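Local coordinates for citrate synthase (Sulfolobus solfataricus, PDB 1O7X), which belongs to the citrate synthase family, a mainly helical enzyme fold, and is assembled here from two copies of the chain, at residues V39-E45 against D174-L179; A92-L96 against V134-K138; L103-D107 against D201-S205. All coordinates share one frame; numbering follows the deposited sequence.

Contact 1. Residues V39-E45 against D174-L179; sequences VNYGSYE and DKALIL
Two polar bonds tie the side chains of Asp174 and Lys175, on helix 167-180, to the backbone of Gly42 and Tyr44, where helices 35-41 and 44-53 join. Tyr44 N donates to Asp174 OD2 over 2.7 Å in a fairly straight bond (167° at the hydrogen), reaching the carboxylate on its syn side though somewhat out of its plane. Lys175 NZ gives a hydrogen bond to Gly42 O at 2.9 Å and a salt bridge to Asp174 OD1 at 2.8 Å, which it meets nearly along the C-O axis. The lysine arrives by folding at chi2 (-45°), and its CE passes 3.5 Å from Val39 O. Aspartate suits its place because its short arm offers one oxygen to the turn and the other to the lysine.

Apolar packing fills the flanks. Leu177 CB sits over one face of the Tyr44 ring, a CH-pi contact 3.5 Å from the centroid, while Leu177 CD1 lies beside Tyr44 CD2. Tyr44 CG is swung anti to its own N (chi1 -176°), which lays the ring across the leucine. Ile178 CG1 packs on Tyr44 CA, and Val39 CG1 meets Leu179 CD2 at 4.1 Å.

Ser43 N-caps helix 44-53, its OG hydrogen-bonded to Glu46 N. Glu45, whose OE2 accepts from Phe152 N, brings OE1 within 3.9 Å of Asp174 OD2; the lysine ammonium beside Asp174 probably offsets some carboxylate repulsion.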
# COMPACT_ATOMS: atom_id res chain seq x y z
N VAL A 39 -5.14 -7.34 29.71
CA VAL A 39 -5.15 -8.81 29.49
C VAL A 39 -5.74 -9.50 30.72
O VAL A 39 -6.55 -10.43 30.62
CB VAL A 39 -3.86 -9.38 28.93
CG1 VAL A 39 -2.72 -8.37 28.95
CG2 VAL A 39 -3.38 -10.65 29.60
N ASN A 40 -5.41 -9.03 31.92
CA ASN A 40 -5.96 -9.55 33.15
C ASN A 40 -7.49 -9.47 33.24
O ASN A 40 -8.14 -10.44 33.65
CB ASN A 40 -5.46 -8.72 34.34
CG ASN A 40 -4.14 -9.17 34.92
OD1 ASN A 40 -3.80 -10.35 34.80
ND2 ASN A 40 -3.41 -8.25 35.55
N TYR A 41 -8.07 -8.30 32.97
CA TYR A 41 -9.47 -8.07 33.18
C TYR A 41 -10.44 -7.92 32.04
O TYR A 41 -11.62 -8.27 32.27
CB TYR A 41 -9.60 -6.79 34.03
CG TYR A 41 -8.94 -6.91 35.39
CD1 TYR A 41 -8.11 -5.88 35.82
CD2 TYR A 41 -9.12 -8.01 36.22
CE1 TYR A 41 -7.48 -5.96 37.05
CE2 TYR A 41 -8.50 -8.09 37.45
CZ TYR A 41 -7.68 -7.06 37.85
OH TYR A 41 -7.03 -7.10 39.06
N GLY A 42 -10.09 -7.35 30.89
CA GLY A 42 -11.08 -7.22 29.82
C GLY A 42 -10.78 -8.18 28.67
O GLY A 42 -9.93 -9.05 28.74
N SER A 43 -11.51 -8.00 27.58
CA SER A 43 -11.35 -8.73 26.35
C SER A 43 -10.79 -7.89 25.19
O SER A 43 -10.64 -6.66 25.26
CB SER A 43 -12.76 -9.12 25.88
OG SER A 43 -13.35 -7.90 25.43
N TYR A 44 -10.66 -8.57 24.03
CA TYR A 44 -10.27 -7.88 22.81
C TYR A 44 -11.34 -6.84 22.45
O TYR A 44 -11.00 -5.72 22.09
CB TYR A 44 -10.04 -8.81 21.62
CG TYR A 44 -9.54 -8.09 20.38
CD1 TYR A 44 -8.51 -7.17 20.45
CD2 TYR A 44 -10.12 -8.31 19.14
CE1 TYR A 44 -8.05 -6.51 19.34
CE2 TYR A 44 -9.67 -7.65 18.01
CZ TYR A 44 -8.63 -6.75 18.11
OH TYR A 44 -8.18 -6.09 16.98
N GLU A 45 -12.60 -7.16 22.60
CA GLU A 45 -13.72 -6.27 22.34
C GLU A 45 -13.63 -4.97 23.13
O GLU A 45 -13.92 -3.87 22.63
CB GLU A 45 -15.03 -6.99 22.70
CG GLU A 45 -15.49 -8.03 21.71
CD GLU A 45 -15.11 -9.45 22.07
OE1 GLU A 45 -14.17 -9.62 22.88
OE2 GLU A 45 -15.72 -10.41 21.57
N ASP A 174 -8.03 -14.53 22.39
CA ASP A 174 -8.49 -13.23 22.83
C ASP A 174 -7.43 -12.36 23.49
O ASP A 174 -7.45 -11.13 23.31
CB ASP A 174 -9.68 -13.40 23.78
CG ASP A 174 -10.12 -12.10 24.45
OD1 ASP A 174 -9.76 -11.89 25.64
OD2 ASP A 174 -10.80 -11.28 23.78
N LYS A 175 -6.49 -12.91 24.25
CA LYS A 175 -5.45 -12.11 24.90
C LYS A 175 -4.36 -11.72 23.89
O LYS A 175 -3.79 -10.63 23.93
CB LYS A 175 -4.81 -12.80 26.10
CG LYS A 175 -5.75 -13.19 27.21
CD LYS A 175 -6.74 -12.10 27.56
CE LYS A 175 -7.87 -12.71 28.37
NZ LYS A 175 -9.07 -11.82 28.31
N ALA A 176 -4.15 -12.66 22.96
CA ALA A 176 -3.23 -12.47 21.86
C ALA A 176 -3.58 -11.18 21.10
O ALA A 176 -2.70 -10.38 20.82
CB ALA A 176 -3.29 -13.64 20.90
N LEU A 177 -4.86 -11.03 20.81
CA LEU A 177 -5.41 -9.91 20.08
C LEU A 177 -5.16 -8.58 20.77
O LEU A 177 -4.70 -7.62 20.13
CB LEU A 177 -6.90 -10.11 19.78
CG LEU A 177 -7.29 -11.32 18.93
CD1 LEU A 177 -8.79 -11.51 18.89
CD2 LEU A 177 -6.73 -11.20 17.52
N ILE A 178 -5.43 -8.51 22.08
CA ILE A 178 -5.12 -7.33 22.87
C ILE A 178 -3.62 -7.07 22.84
O ILE A 178 -3.19 -5.91 22.72
CB ILE A 178 -5.47 -7.52 24.37
CG1 ILE A 178 -6.95 -7.90 24.51
CG2 ILE A 178 -5.13 -6.29 25.21
CD1 ILE A 178 -7.25 -8.71 25.77
N LEU A 179 -2.81 -8.12 23.02
CA LEU A 179 -1.37 -7.90 23.09
C LEU A 179 -0.73 -7.37 21.82
O LEU A 179 0.29 -6.69 21.99
CB LEU A 179 -0.67 -9.18 23.52
CG LEU A 179 -0.78 -9.58 25.00
CD1 LEU A 179 -0.29 -11.02 25.20
CD2 LEU A 179 -0.01 -8.62 25.88

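Contact 2. Residues A92-L96 against V134-K138; sequences AIGLL and VYRRK
Val134 presents both of its methyls to helix 92-106, and the close packing gathers round them. CG1 meets Ala92 CB at 3.8 Å and Leu95 CD1 at 3.7 Å, while CG2 touches Leu96 CD1, also at 3.7 Å. With CG1 anti to the backbone N (chi1 158°), the branched valine spreads its two methyls over three residues of the facing helix. Alanine is small enough to let the valine in, and the longer leucines reach across from the next turn; the Leu96 side chain crosses Val134 at about a right angle.

At Arg137 and Lys138 the packing is looser and the residues are partly exposed. Here only the aliphatic portions of long basic side chains take part: Lys138 CG lies 3.9 Å from Leu95 CD1, and Arg137 CG is at 4.1 Å from the same methyl. The lysine's charged end makes a cation-pi contact with Tyr328. No hydrogen bond joins the segments.

The short helical segments run at 125° to one another, their axes 10.4 Å apart. Around them, Arg137 leans on helix 77-85, Leu96 packs against Ala332 of helix 330-352, and Leu95 also touches Ser105 of the second subunit.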
# COMPACT_ATOMS: atom_id res chain seq x y z
N ALA A 92 0.53 -15.83 2.94
CA ALA A 92 -0.73 -15.54 3.57
C ALA A 92 -1.02 -14.05 3.62
O ALA A 92 -2.20 -13.62 3.51
CB ALA A 92 -0.81 -16.22 4.93
N ILE A 93 0.05 -13.28 3.73
CA ILE A 93 -0.14 -11.81 3.74
C ILE A 93 -0.61 -11.35 2.36
O ILE A 93 -1.44 -10.46 2.24
CB ILE A 93 1.15 -11.10 4.18
CG1 ILE A 93 1.51 -11.44 5.61
CG2 ILE A 93 1.06 -9.59 3.93
CD1 ILE A 93 0.42 -11.53 6.66
N GLY A 94 -0.11 -12.02 1.32
CA GLY A 94 -0.40 -11.79 -0.07
C GLY A 94 -1.89 -12.02 -0.31
O GLY A 94 -2.61 -11.21 -0.91
N LEU A 95 -2.35 -13.15 0.24
CA LEU A 95 -3.77 -13.50 0.09
C LEU A 95 -4.57 -12.44 0.83
O LEU A 95 -5.62 -12.09 0.33
CB LEU A 95 -4.11 -14.88 0.60
CG LEU A 95 -3.60 -16.14 -0.09
CD1 LEU A 95 -3.99 -17.40 0.68
CD2 LEU A 95 -4.14 -16.27 -1.51
N LEU A 96 -4.13 -11.94 1.99
CA LEU A 96 -4.86 -10.92 2.72
C LEU A 96 -4.97 -9.68 1.85
O LEU A 96 -6.08 -9.25 1.56
CB LEU A 96 -4.19 -10.65 4.04
CG LEU A 96 -4.69 -11.10 5.39
CD1 LEU A 96 -6.02 -11.85 5.35
CD2 LEU A 96 -3.61 -11.91 6.10
N VAL A 134 -8.22 -17.40 4.79
CA VAL A 134 -6.91 -17.51 4.12
C VAL A 134 -6.32 -18.82 4.65
O VAL A 134 -5.69 -19.57 3.90
CB VAL A 134 -6.00 -16.33 4.44
CG1 VAL A 134 -4.53 -16.69 4.22
CG2 VAL A 134 -6.41 -15.11 3.63
N TYR A 135 -6.53 -19.08 5.95
CA TYR A 135 -6.11 -20.32 6.54
C TYR A 135 -6.79 -21.53 5.91
O TYR A 135 -6.11 -22.48 5.51
CB TYR A 135 -6.41 -20.32 8.04
CG TYR A 135 -6.17 -21.66 8.70
CD1 TYR A 135 -4.95 -22.31 8.53
CD2 TYR A 135 -7.14 -22.29 9.46
CE1 TYR A 135 -4.69 -23.52 9.14
CE2 TYR A 135 -6.90 -23.52 10.06
CZ TYR A 135 -5.67 -24.12 9.91
OH TYR A 135 -5.38 -25.32 10.52
N ARG A 136 -8.14 -21.50 5.83
CA ARG A 136 -8.82 -22.65 5.24
C ARG A 136 -8.33 -22.96 3.84
O ARG A 136 -8.12 -24.11 3.51
CB ARG A 136 -10.33 -22.52 5.23
CG ARG A 136 -10.91 -22.03 6.54
CD ARG A 136 -12.40 -22.34 6.59
NE ARG A 136 -12.65 -23.27 7.66
CZ ARG A 136 -12.89 -24.57 7.65
NH1 ARG A 136 -12.94 -25.23 6.50
NH2 ARG A 136 -13.05 -25.18 8.81
N ARG A 137 -8.10 -21.96 3.03
CA ARG A 137 -7.70 -22.12 1.64
C ARG A 137 -6.29 -22.66 1.52
O ARG A 137 -5.97 -23.28 0.50
CB ARG A 137 -7.88 -20.78 0.93
CG ARG A 137 -6.73 -20.32 0.06
CD ARG A 137 -7.08 -20.39 -1.40
NE ARG A 137 -6.07 -21.08 -2.19
CZ ARG A 137 -6.37 -22.15 -2.91
NH1 ARG A 137 -7.60 -22.62 -2.92
NH2 ARG A 137 -5.51 -22.81 -3.64
N LYS A 138 -5.43 -22.40 2.49
CA LYS A 138 -4.05 -22.86 2.44
C LYS A 138 -3.94 -24.30 2.93
O LYS A 138 -2.90 -24.93 2.78
CB LYS A 138 -3.12 -21.94 3.22
CG LYS A 138 -2.95 -20.50 2.81
CD LYS A 138 -1.59 -19.92 3.20
CE LYS A 138 -0.55 -20.43 2.25
NZ LYS A 138 0.77 -20.73 2.78

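Contact 3. Residues L103-D107 against D201-S205; sequences LASID and DMYSS
The capped start of helix 202-213 packs against the end of helix 92-106, with Ala104 and Tyr203 at the centre of the meeting. Ala104 CB lies 3.6 Å from Tyr203 CB and 3.5 Å from Ser204 OG; so small a side chain lets the two backbones approach until Ala104 CA and Tyr203 CA are 4.8 Å apart. Leu103 CB stands over one face of the Tyr203 ring, a CH-pi contact at 3.9 Å from the centroid and 15° off the normal, and Leu103 CD1 lies near Tyr203 CE2. Asp107 comes to the ring's edge instead, its CG 3.7 Å from Tyr203 CE1, with the carboxylate turned steeply to the ring, though this side chain is poorly ordered and its placement approximate. Its OD1 is in a salt bridge with Lys119.

Asp201 is the N-cap, a residue type suited to accepting hydrogen bonds from the amides left without partners in a first helical turn. Its CG stands between the backbone N and the carbonyl carbon (chi1 71°), so that OD2 accepts from Ser204 N at 2.8 Å, the donor lying above the carboxylate plane. The same OD2 rests 3.6 Å from Ala104 CB. Asp201 O is gripped twice, by Ser205 N and by Ser205 OG, from opposite faces of its plane.

The second subunit closes over this junction: its Lys214 forms a salt bridge with Asp201 OD1, and its Glu97 is hydrogen-bonded to Ser204 OG.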
# COMPACT_ATOMS: atom_id res chain seq x y z
N LEU A 103 -12.38 -6.22 -1.17
CA LEU A 103 -13.31 -5.39 -0.40
C LEU A 103 -13.25 -3.88 -0.64
O LEU A 103 -14.27 -3.17 -0.65
CB LEU A 103 -13.08 -5.67 1.09
CG LEU A 103 -13.64 -6.98 1.65
CD1 LEU A 103 -12.99 -7.32 2.98
CD2 LEU A 103 -15.14 -6.82 1.79
N ALA A 104 -12.08 -3.31 -0.90
CA ALA A 104 -11.96 -1.88 -1.14
C ALA A 104 -12.73 -1.47 -2.40
O ALA A 104 -13.37 -0.42 -2.43
CB ALA A 104 -10.50 -1.49 -1.29
N SER A 105 -12.66 -2.29 -3.44
CA SER A 105 -13.31 -1.94 -4.69
C SER A 105 -14.78 -2.30 -4.68
O SER A 105 -15.50 -1.65 -5.44
CB SER A 105 -12.53 -2.44 -5.89
OG SER A 105 -12.62 -3.83 -6.10
N ILE A 106 -15.28 -3.14 -3.82
CA ILE A 106 -16.71 -3.44 -3.74
C ILE A 106 -17.43 -2.39 -2.91
O ILE A 106 -18.63 -2.18 -3.02
CB ILE A 106 -16.92 -4.82 -3.09
CG1 ILE A 106 -16.69 -5.95 -4.10
CG2 ILE A 106 -18.27 -4.98 -2.45
CD1 ILE A 106 -16.48 -7.32 -3.48
N ASP A 107 -16.71 -1.70 -2.03
CA ASP A 107 -17.26 -0.71 -1.11
C ASP A 107 -17.44 0.67 -1.65
O ASP A 107 -17.14 1.67 -0.96
CB ASP A 107 -16.33 -0.77 0.11
CG ASP A 107 -16.56 0.13 1.30
OD1 ASP A 107 -17.60 -0.04 1.97
OD2 ASP A 107 -15.69 1.00 1.58
N ASP A 201 -9.72 4.94 0.85
CA ASP A 201 -10.60 4.29 1.82
C ASP A 201 -9.83 3.49 2.86
O ASP A 201 -8.61 3.32 2.81
CB ASP A 201 -11.61 3.53 0.96
CG ASP A 201 -10.91 2.36 0.31
OD1 ASP A 201 -10.24 2.61 -0.71
OD2 ASP A 201 -10.99 1.27 0.93
N MET A 202 -10.52 2.94 3.86
CA MET A 202 -9.91 2.23 4.97
C MET A 202 -9.41 0.88 4.50
O MET A 202 -8.30 0.49 4.87
CB MET A 202 -10.82 2.13 6.19
CG MET A 202 -11.10 3.46 6.84
SD MET A 202 -12.01 3.40 8.41
CE MET A 202 -13.29 2.25 8.03
N TYR A 203 -10.19 0.23 3.63
CA TYR A 203 -9.74 -1.06 3.09
C TYR A 203 -8.48 -0.87 2.26
O TYR A 203 -7.52 -1.63 2.37
CB TYR A 203 -10.77 -1.76 2.26
CG TYR A 203 -12.01 -2.25 2.97
CD1 TYR A 203 -13.23 -1.64 2.72
CD2 TYR A 203 -11.97 -3.32 3.85
CE1 TYR A 203 -14.38 -2.06 3.33
CE2 TYR A 203 -13.13 -3.77 4.47
CZ TYR A 203 -14.33 -3.14 4.19
OH TYR A 203 -15.50 -3.56 4.81
N SER A 204 -8.44 0.23 1.50
CA SER A 204 -7.21 0.52 0.76
C SER A 204 -6.03 0.81 1.67
O SER A 204 -4.90 0.37 1.41
CB SER A 204 -7.50 1.63 -0.23
OG SER A 204 -8.18 1.09 -1.35
N SER A 205 -6.22 1.51 2.80
CA SER A 205 -5.09 1.80 3.70
C SER A 205 -4.57 0.50 4.31
O SER A 205 -3.39 0.25 4.50
CB SER A 205 -5.52 2.85 4.72
OG SER A 205 -6.42 3.74 4.08

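How the contacts relate
All three contacts are largely buried, but the centre of contact 1 is about 13 Å from the centre of the chain, the nearest of the three, and that of contact 3 about 20 Å, the farthest. Contacts 2 and 3 share helix 92-106, one near its start and the other at its end, with centres about 18 Å apart; both reach the second subunit, whereas contact 1 is touched by no other chain of the assembly. Contact 1 adds hydrogen bonds to its packing; contacts 2 and 3 have packing alone between their segments, although contact 3 carries an aspartate and a serine that bond to the partner subunit. In sequence, contact 2 is nested inside the loop closed by contact 1, while contact 3 crosses both.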